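Local coordinates for protein Glucose/sorbosone dehydrogenases (Escherichia coli K12, PDB 2G8S) that belongs to the glucose/sorbosone dehydrogenase family of beta-propeller proteins and carries a bound calcium ion, at residues 24-27 against 32-35; 40-43 against 49-52; 157-162 against 179-184. All blocks are in the same frame, centred on the assembly; numbering follows the deposited sequence. Where two conformers were deposited one is given.

Contact 1: residues 24-27 against 32-35; sequences AFLP and MLIT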
loop_
_atom_site.group_PDB
_atom_site.type_symbol
_atom_site.label_atom_id
_atom_site.label_comp_id
_atom_site.label_asym_id
_atom_site.label_seq_id
_atom_site.Cartn_x
_atom_site.Cartn_y
_atom_site.Cartn_z
ATOM N N ALA A 24 -7.662 -7.659 5.474
ATOM C CA ALA A 24 -6.979 -8.941 5.419
ATOM C C ALA A 24 -8.019 -10.031 5.528
ATOM O O ALA A 24 -8.838 -10.016 6.442
ATOM C CB ALA A 24 -5.955 -9.057 6.547
ATOM N N PHE A 25 -7.993 -10.975 4.597
ATOM C CA PHE A 25 -8.918 -12.100 4.637
ATOM C C PHE A 25 -8.452 -13.124 5.646
ATOM O O PHE A 25 -7.292 -13.539 5.619
ATOM C CB PHE A 25 -9.007 -12.784 3.267
ATOM C CG PHE A 25 -9.441 -11.876 2.162
ATOM C CD1 PHE A 25 -10.769 -11.471 2.050
ATOM C CD2 PHE A 25 -8.520 -11.436 1.218
ATOM C CE1 PHE A 25 -11.176 -10.624 1.007
ATOM C CE2 PHE A 25 -8.915 -10.589 0.177
ATOM C CZ PHE A 25 -10.244 -10.180 0.082
ATOM N N LEU A 26 -9.355 -13.531 6.533
ATOM C CA LEU A 26 -9.052 -14.602 7.474
ATOM C C LEU A 26 -9.341 -15.945 6.817
ATOM O O LEU A 26 -10.295 -16.058 6.049
ATOM C CB LEU A 26 -9.878 -14.448 8.750
ATOM C CG LEU A 26 -9.577 -13.184 9.557
ATOM C CD1 LEU A 26 -10.597 -13.035 10.682
ATOM C CD2 LEU A 26 -8.145 -13.215 10.087
ATOM N N PRO A 27 -8.521 -16.967 7.117
ATOM C CA PRO A 27 -8.729 -18.274 6.484
ATOM C C PRO A 27 -10.012 -18.966 6.938
ATOM O O PRO A 27 -10.656 -18.532 7.904
ATOM C CB PRO A 27 -7.507 -19.085 6.930
ATOM C CG PRO A 27 -7.032 -18.427 8.174
ATOM C CD PRO A 27 -7.367 -16.968 8.035
HETATM N N MSE A 32 -13.025 -11.136 7.593
HETATM C CA MSE A 32 -11.847 -10.299 7.374
HETATM C C MSE A 32 -11.612 -9.275 8.472
HETATM O O MSE A 32 -12.529 -8.929 9.206
HETATM C CB MSE A 32 -11.982 -9.555 6.057
HETATM C CG MSE A 32 -13.144 -8.602 6.036
HETATM SE SE MSE A 32 -13.236 -7.727 4.426
HETATM C CE MSE A 32 -13.890 -9.210 3.276
ATOM N N LEU A 33 -10.371 -8.815 8.571
ATOM C CA LEU A 33 -10.025 -7.694 9.430
ATOM C C LEU A 33 -9.973 -6.450 8.550
ATOM O O LEU A 33 -9.587 -6.524 7.375
ATOM C CB LEU A 33 -8.666 -7.922 10.085
ATOM C CG LEU A 33 -8.489 -9.145 10.996
ATOM C CD1 LEU A 33 -7.055 -9.218 11.481
ATOM C CD2 LEU A 33 -9.454 -9.132 12.177
ATOM N N ILE A 34 -10.370 -5.313 9.115
ATOM C CA ILE A 34 -10.332 -4.036 8.413
ATOM C C ILE A 34 -9.697 -3.003 9.326
ATOM O O ILE A 34 -10.062 -2.913 10.498
ATOM C CB ILE A 34 -11.762 -3.544 8.025
ATOM C CG1 ILE A 34 -12.508 -4.617 7.217
ATOM C CG2 ILE A 34 -11.693 -2.225 7.252
ATOM C CD1 ILE A 34 -13.998 -4.345 7.021
ATOM N N THR A 35 -8.741 -2.242 8.802
ATOM C CA THR A 35 -8.209 -1.108 9.550
ATOM C C THR A 35 -9.019 0.136 9.236
ATOM O O THR A 35 -9.375 0.373 8.087
ATOM C CB THR A 35 -6.739 -0.814 9.205
ATOM O OG1 THR A 35 -6.588 -0.711 7.780
ATOM C CG2 THR A 35 -5.833 -1.898 9.752
#

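Contact 2: residues 40-43 against 49-52; sequences ELRH and GLSA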
loop_
_atom_site.group_PDB
_atom_site.type_symbol
_atom_site.label_atom_id
_atom_site.label_comp_id
_atom_site.label_asym_id
_atom_site.label_seq_id
_atom_site.Cartn_x
_atom_site.Cartn_y
_atom_site.Cartn_z
ATOM N N GLU A 40 -8.747 2.181 14.704
ATOM C CA GLU A 40 -9.470 0.963 15.076
ATOM C C GLU A 40 -9.226 -0.175 14.097
ATOM O O GLU A 40 -9.247 0.039 12.877
ATOM C CB GLU A 40 -10.967 1.230 15.120
ATOM C CG GLU A 40 -11.373 2.167 16.248
ATOM C CD GLU A 40 -12.836 2.549 16.214
ATOM O OE1 GLU A 40 -13.568 2.162 15.274
ATOM O OE2 GLU A 40 -13.260 3.263 17.141
ATOM N N LEU A 41 -9.007 -1.368 14.651
ATOM C CA LEU A 41 -8.980 -2.623 13.888
ATOM C C LEU A 41 -10.268 -3.377 14.201
ATOM O O LEU A 41 -10.596 -3.589 15.362
ATOM C CB LEU A 41 -7.757 -3.465 14.268
ATOM C CG LEU A 41 -7.536 -4.805 13.541
ATOM C CD1 LEU A 41 -7.250 -4.606 12.049
ATOM C CD2 LEU A 41 -6.411 -5.601 14.177
ATOM N N ARG A 42 -11.011 -3.758 13.169
ATOM C CA ARG A 42 -12.293 -4.422 13.389
ATOM C C ARG A 42 -12.392 -5.680 12.545
ATOM O O ARG A 42 -11.674 -5.834 11.563
ATOM C CB ARG A 42 -13.467 -3.475 13.114
ATOM C CG ARG A 42 -13.641 -2.389 14.194
ATOM C CD ARG A 42 -14.776 -1.463 13.839
ATOM N NE ARG A 42 -14.925 -0.306 14.732
ATOM C CZ ARG A 42 -15.985 -0.081 15.508
ATOM N NH1 ARG A 42 -17.003 -0.942 15.536
ATOM N NH2 ARG A 42 -16.033 1.018 16.249
ATOM N N HIS A 43 -13.253 -6.593 12.973
ATOM C CA HIS A 43 -13.520 -7.832 12.250
ATOM C C HIS A 43 -14.895 -7.743 11.603
ATOM O O HIS A 43 -15.867 -7.331 12.256
ATOM C CB HIS A 43 -13.470 -9.004 13.239
ATOM C CG HIS A 43 -13.978 -10.302 12.685
ATOM N ND1 HIS A 43 -15.059 -10.969 13.225
ATOM C CD2 HIS A 43 -13.543 -11.063 11.652
ATOM C CE1 HIS A 43 -15.266 -12.087 12.549
ATOM N NE2 HIS A 43 -14.364 -12.166 11.586
ATOM N N GLY A 49 -21.814 -9.049 10.833
ATOM C CA GLY A 49 -21.536 -7.635 10.686
ATOM C C GLY A 49 -20.169 -7.277 11.239
ATOM O O GLY A 49 -19.246 -8.097 11.248
ATOM N N LEU A 50 -20.064 -6.044 11.718
ATOM C CA LEU A 50 -18.797 -5.457 12.102
ATOM C C LEU A 50 -18.615 -5.488 13.607
ATOM O O LEU A 50 -19.489 -5.040 14.351
ATOM C CB LEU A 50 -18.740 -4.015 11.592
ATOM C CG LEU A 50 -17.404 -3.287 11.690
ATOM C CD1 LEU A 50 -16.379 -3.896 10.724
ATOM C CD2 LEU A 50 -17.634 -1.828 11.395
ATOM N N SER A 51 -17.468 -6.003 14.049
ATOM C CA SER A 51 -17.162 -6.121 15.474
ATOM C C SER A 51 -16.801 -4.782 16.099
ATOM O O SER A 51 -16.543 -3.803 15.394
ATOM C CB SER A 51 -15.999 -7.091 15.695
ATOM O OG SER A 51 -14.741 -6.480 15.402
ATOM N N ALA A 52 -16.790 -4.754 17.430
ATOM C CA ALA A 52 -16.156 -3.665 18.172
ATOM C C ALA A 52 -14.653 -3.681 17.874
ATOM O O ALA A 52 -14.113 -4.693 17.401
ATOM C CB ALA A 52 -16.400 -3.835 19.667
#

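Contact 3: residues 157-162 against 179-184; sequences QDLDKL and NPFIKE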
loop_
_atom_site.group_PDB
_atom_site.type_symbol
_atom_site.label_atom_id
_atom_site.label_comp_id
_atom_site.label_asym_id
_atom_site.label_seq_id
_atom_site.Cartn_x
_atom_site.Cartn_y
_atom_site.Cartn_z
ATOM N N GLN A 157 16.282 10.597 -2.259
ATOM C CA GLN A 157 17.570 10.226 -2.840
ATOM C C GLN A 157 18.651 9.905 -1.797
ATOM O O GLN A 157 19.708 9.367 -2.142
ATOM C CB GLN A 157 18.077 11.353 -3.749
ATOM C CG GLN A 157 17.245 11.542 -5.009
ATOM C CD GLN A 157 17.356 10.359 -5.936
ATOM O OE1 GLN A 157 18.455 9.972 -6.332
ATOM N NE2 GLN A 157 16.217 9.764 -6.284
ATOM N N ASP A 158 18.388 10.250 -0.540
ATOM C CA ASP A 158 19.396 10.138 0.519
ATOM C C ASP A 158 19.385 8.737 1.112
ATOM O O ASP A 158 18.396 8.341 1.732
ATOM C CB ASP A 158 19.110 11.143 1.633
ATOM C CG ASP A 158 19.297 12.592 1.203
ATOM O OD1 ASP A 158 19.934 12.838 0.151
ATOM O OD2 ASP A 158 18.812 13.482 1.940
ATOM N N LEU A 159 20.487 8.003 0.956
ATOM C CA LEU A 159 20.540 6.620 1.443
ATOM C C LEU A 159 20.663 6.495 2.960
ATOM O O LEU A 159 20.486 5.397 3.499
ATOM C CB LEU A 159 21.635 5.810 0.731
ATOM C CG LEU A 159 21.447 5.618 -0.783
ATOM C CD1 LEU A 159 22.604 4.832 -1.356
ATOM C CD2 LEU A 159 20.136 4.918 -1.126
ATOM N N ASP A 160 20.963 7.603 3.643
ATOM C CA ASP A 160 21.000 7.628 5.110
ATOM C C ASP A 160 19.627 7.858 5.756
ATOM O O ASP A 160 19.505 7.863 6.986
ATOM C CB ASP A 160 22.002 8.680 5.613
ATOM C CG ASP A 160 21.609 10.111 5.244
ATOM O OD1 ASP A 160 21.139 10.353 4.114
ATOM O OD2 ASP A 160 21.815 11.024 6.080
ATOM N N LYS A 161 18.600 8.031 4.924
ATOM C CA LYS A 161 17.249 8.360 5.388
ATOM C C LYS A 161 16.232 7.363 4.855
ATOM O O LYS A 161 16.348 6.897 3.727
ATOM C CB LYS A 161 16.855 9.773 4.950
ATOM C CG LYS A 161 17.773 10.857 5.506
ATOM C CD LYS A 161 17.274 12.243 5.175
ATOM C CE LYS A 161 18.323 13.317 5.498
ATOM N NZ LYS A 161 19.555 13.166 4.670
ATOM N N LEU A 162 15.214 7.069 5.656
ATOM C CA LEU A 162 14.227 6.065 5.253
ATOM C C LEU A 162 12.983 6.680 4.579
ATOM O O LEU A 162 11.932 6.029 4.448
ATOM C CB LEU A 162 13.889 5.155 6.434
ATOM C CG LEU A 162 15.027 4.181 6.780
ATOM C CD1 LEU A 162 14.845 3.597 8.187
ATOM C CD2 LEU A 162 15.141 3.061 5.735
ATOM N N ASN A 179 21.012 -7.616 1.580
ATOM C CA ASN A 179 20.476 -6.314 1.156
ATOM C C ASN A 179 21.566 -5.456 0.498
ATOM O O ASN A 179 22.742 -5.579 0.856
ATOM C CB ASN A 179 19.807 -5.580 2.320
ATOM C CG ASN A 179 18.299 -5.851 2.402
ATOM O OD1 ASN A 179 17.787 -6.796 1.785
ATOM N ND2 ASN A 179 17.590 -5.015 3.155
ATOM N N PRO A 180 21.185 -4.617 -0.483
ATOM C CA PRO A 180 22.169 -4.001 -1.390
ATOM C C PRO A 180 23.160 -3.045 -0.726
ATOM O O PRO A 180 24.296 -2.932 -1.201
ATOM C CB PRO A 180 21.302 -3.236 -2.399
ATOM C CG PRO A 180 19.985 -3.050 -1.720
ATOM C CD PRO A 180 19.804 -4.226 -0.822
ATOM N N PHE A 181 22.735 -2.372 0.343
ATOM C CA PHE A 181 23.535 -1.299 0.955
ATOM C C PHE A 181 24.106 -1.641 2.329
ATOM O O PHE A 181 24.534 -0.750 3.075
ATOM C CB PHE A 181 22.729 0.008 1.005
ATOM C CG PHE A 181 22.228 0.452 -0.336
ATOM C CD1 PHE A 181 23.118 0.901 -1.305
ATOM C CD2 PHE A 181 20.879 0.391 -0.651
ATOM C CE1 PHE A 181 22.673 1.302 -2.557
ATOM C CE2 PHE A 181 20.422 0.788 -1.911
ATOM C CZ PHE A 181 21.321 1.244 -2.864
ATOM N N ILE A 182 24.139 -2.933 2.640
ATOM C CA ILE A 182 24.609 -3.432 3.935
ATOM C C ILE A 182 26.080 -3.063 4.216
ATOM O O ILE A 182 26.458 -2.896 5.381
ATOM C CB ILE A 182 24.361 -4.971 4.065
ATOM C CG1 ILE A 182 24.531 -5.458 5.511
ATOM C CG2 ILE A 182 25.220 -5.761 3.082
ATOM C CD1 ILE A 182 23.238 -5.721 6.236
ATOM N N LYS A 183 26.874 -2.911 3.151
ATOM C CA LYS A 183 28.300 -2.572 3.264
ATOM C C LYS A 183 28.581 -1.130 2.846
ATOM O O LYS A 183 29.742 -0.703 2.798
ATOM C CB LYS A 183 29.165 -3.530 2.424
ATOM C CG LYS A 183 29.222 -4.971 2.925
ATOM C CD LYS A 183 29.588 -5.038 4.397
ATOM C CE LYS A 183 29.606 -6.466 4.904
ATOM N NZ LYS A 183 29.604 -6.484 6.387
ATOM N N GLU A 184 27.523 -0.378 2.542
ATOM C CA GLU A 184 27.673 1.003 2.104
ATOM C C GLU A 184 27.657 1.963 3.290
ATOM O O GLU A 184 26.647 2.101 3.987
ATOM C CB GLU A 184 26.599 1.370 1.079
ATOM C CG GLU A 184 26.920 2.622 0.276
ATOM C CD GLU A 184 26.653 2.446 -1.203
ATOM O OE1 GLU A 184 27.274 1.550 -1.817
ATOM O OE2 GLU A 184 25.830 3.208 -1.755
#

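Contact 1: residues 24-27 against 32-35
Phe25 places its CG opposite its carbonyl carbon (chi1 -58°), while the selenomethionine Met32 bends at its last torsion (chi3 73°) to turn CE toward the phenyl ring. In the conformer given, the two side chains run side by side in the same direction, and CE lies 3.8 Å from Phe25 CE1 and 4.0 Å from Phe25 CD1. The methyl thus meets the ring obliquely, nearest its CE1 and CD1 atoms. Met32 is modelled in two conformers, so this approach is less certain than the backbone pairing. The rings of Phe25 and Tyr337 also pack edge-to-face.

On the face that carries Ala24 and Leu33, Leu33 CG is met at 4.2 Å by Leu26 CD2, from the residue just after the paired Phe25, the two chains crossing at about a right angle; both leucines also touch Leu105. Between these two apolar pairs runs the antiparallel backbone. Ala24 and Leu33 form a hydrogen-bonded pair: Ala24 N donates to Leu33 O at 2.9 Å, and Leu33 N donates back to Ala24 O, also at 2.9 Å with an N-H...O angle of 156°. Phe25 and Met32 make the adjoining non-hydrogen-bonded pair, with their CA atoms 4.4 Å apart.

The chemistry therefore divides: reciprocal amide bonds set the hairpin register and satisfy Ala24 N and O and Leu33 N and O, while the side-chain contacts across the pair are apolar.

Contact 2: residues 40-43 against 49-52
Ser51 OG takes part in two bonds: it accepts from His43 N at 2.9 Å, nearly straight at 168°, and donates to Ala52 O at 2.8 Å. Its chi1 of 78° sets OG between its own backbone N and carbonyl carbon, from where it can reach His43 N. Ser51 N in turn gives the shortest bond, 2.7 Å to His43 O, so the backbone N and O of His43 are both bound by this one serine, through OG and N respectively. The imidazole leads away, and its NE2 bonds to His30 O.

Arg42, extended from CG to NE, reaches over to the second segment, and its NH1 donates to Ser51 O at 2.9 Å in a bent bond (133°) that lies well out of the guanidinium plane. The same group grips Glu40 side-on, with Arg42 NE and Arg42 NH2 each 2.9 Å from Glu40 OE1, approaching it from one face of the carboxylate. This salt bridge probably limits rotation of the guanidinium. Leu50 crosses the aliphatic part of Arg42, its CD2 3.8 Å from Arg42 CD. Together these bonds close the hairpin of strands 40-45 and 49-50 in a four-stranded antiparallel sheet, in which 49-50 is an edge strand and 40-45 its inner neighbour, of the kind that forms a beta-propeller blade.

Contact 3: residues 157-162 against 179-184
Leu159 CD1 sits over one face of the Phe181 ring, 4.1 Å from its centroid and 24° off the ring normal, which meets the geometry of a CH-pi contact. The methyl is displaced toward the rim, and the closest ring atom is Phe181 CE1, 3.7 Å from Leu159 CD1. The opposite face of the ring is covered by Pro180 CB, also displaced toward the rim and 4.0 Å above the ring plane, so the phenyl group lies between a leucine methyl and a proline. Glu184 brings its OE2 near Leu159 CD1 as well, but it is modelled in two conformers and that approach is uncertain.

The second shell consists of tight turns. A type I turn from Asp158 to Lys161 presents Leu159 toward the ring and is closed by Lys161 N bonding to Asp158 O at 3.2 Å. Lys161 NZ also forms a salt bridge of 2.8 Å to Asp158 OD2, met from above the carboxylate plane, and a weak one of 3.3 Å to Asp160 OD1, a network that would be expected to stiffen the turn. Opposite, overlapping type I turns start at Asn179 and at Phe181; the latter is closed by Glu184 N bonding to Phe181 O at 3.1 Å.

Farther out, Asn179 ND2 bonds to Arg168 O and Ala189 O, and Lys165 NZ reaches Asp158 O and Lys161 O. The two loops thus meet at the surface, one leading into strand 165-170 and the other leaving it for strand 191-194, where Leu159 rests on Tyr194 and Phe181 on Ile191.

Overall arrangement
Contacts 1 and 2 lie in the first and last hairpins of one four-stranded antiparallel sheet, ordered 20-25, 32-36, 40-45, 49-50, with centres 10 Å apart. The pairing of 32-36 with 40-45 joins them: Ile34 N lies 2.8 Å from Arg42 O, a probable hydrogen bond, and Leu26 CD1 packs 3.7 Å from His43 CD2. Contact 3 joins two loops that flank strand 165-170 of another sheet, on the opposite side of the chain's centre, its centre 33 Å from that of contact 1 and 39 Å from that of contact 2, without touching either. The calcium ion is bound elsewhere, by Glu223 and Tyr233, outside all six segments; Gln157 at contact 3 bonds to Asn232, the residue next to Tyr233.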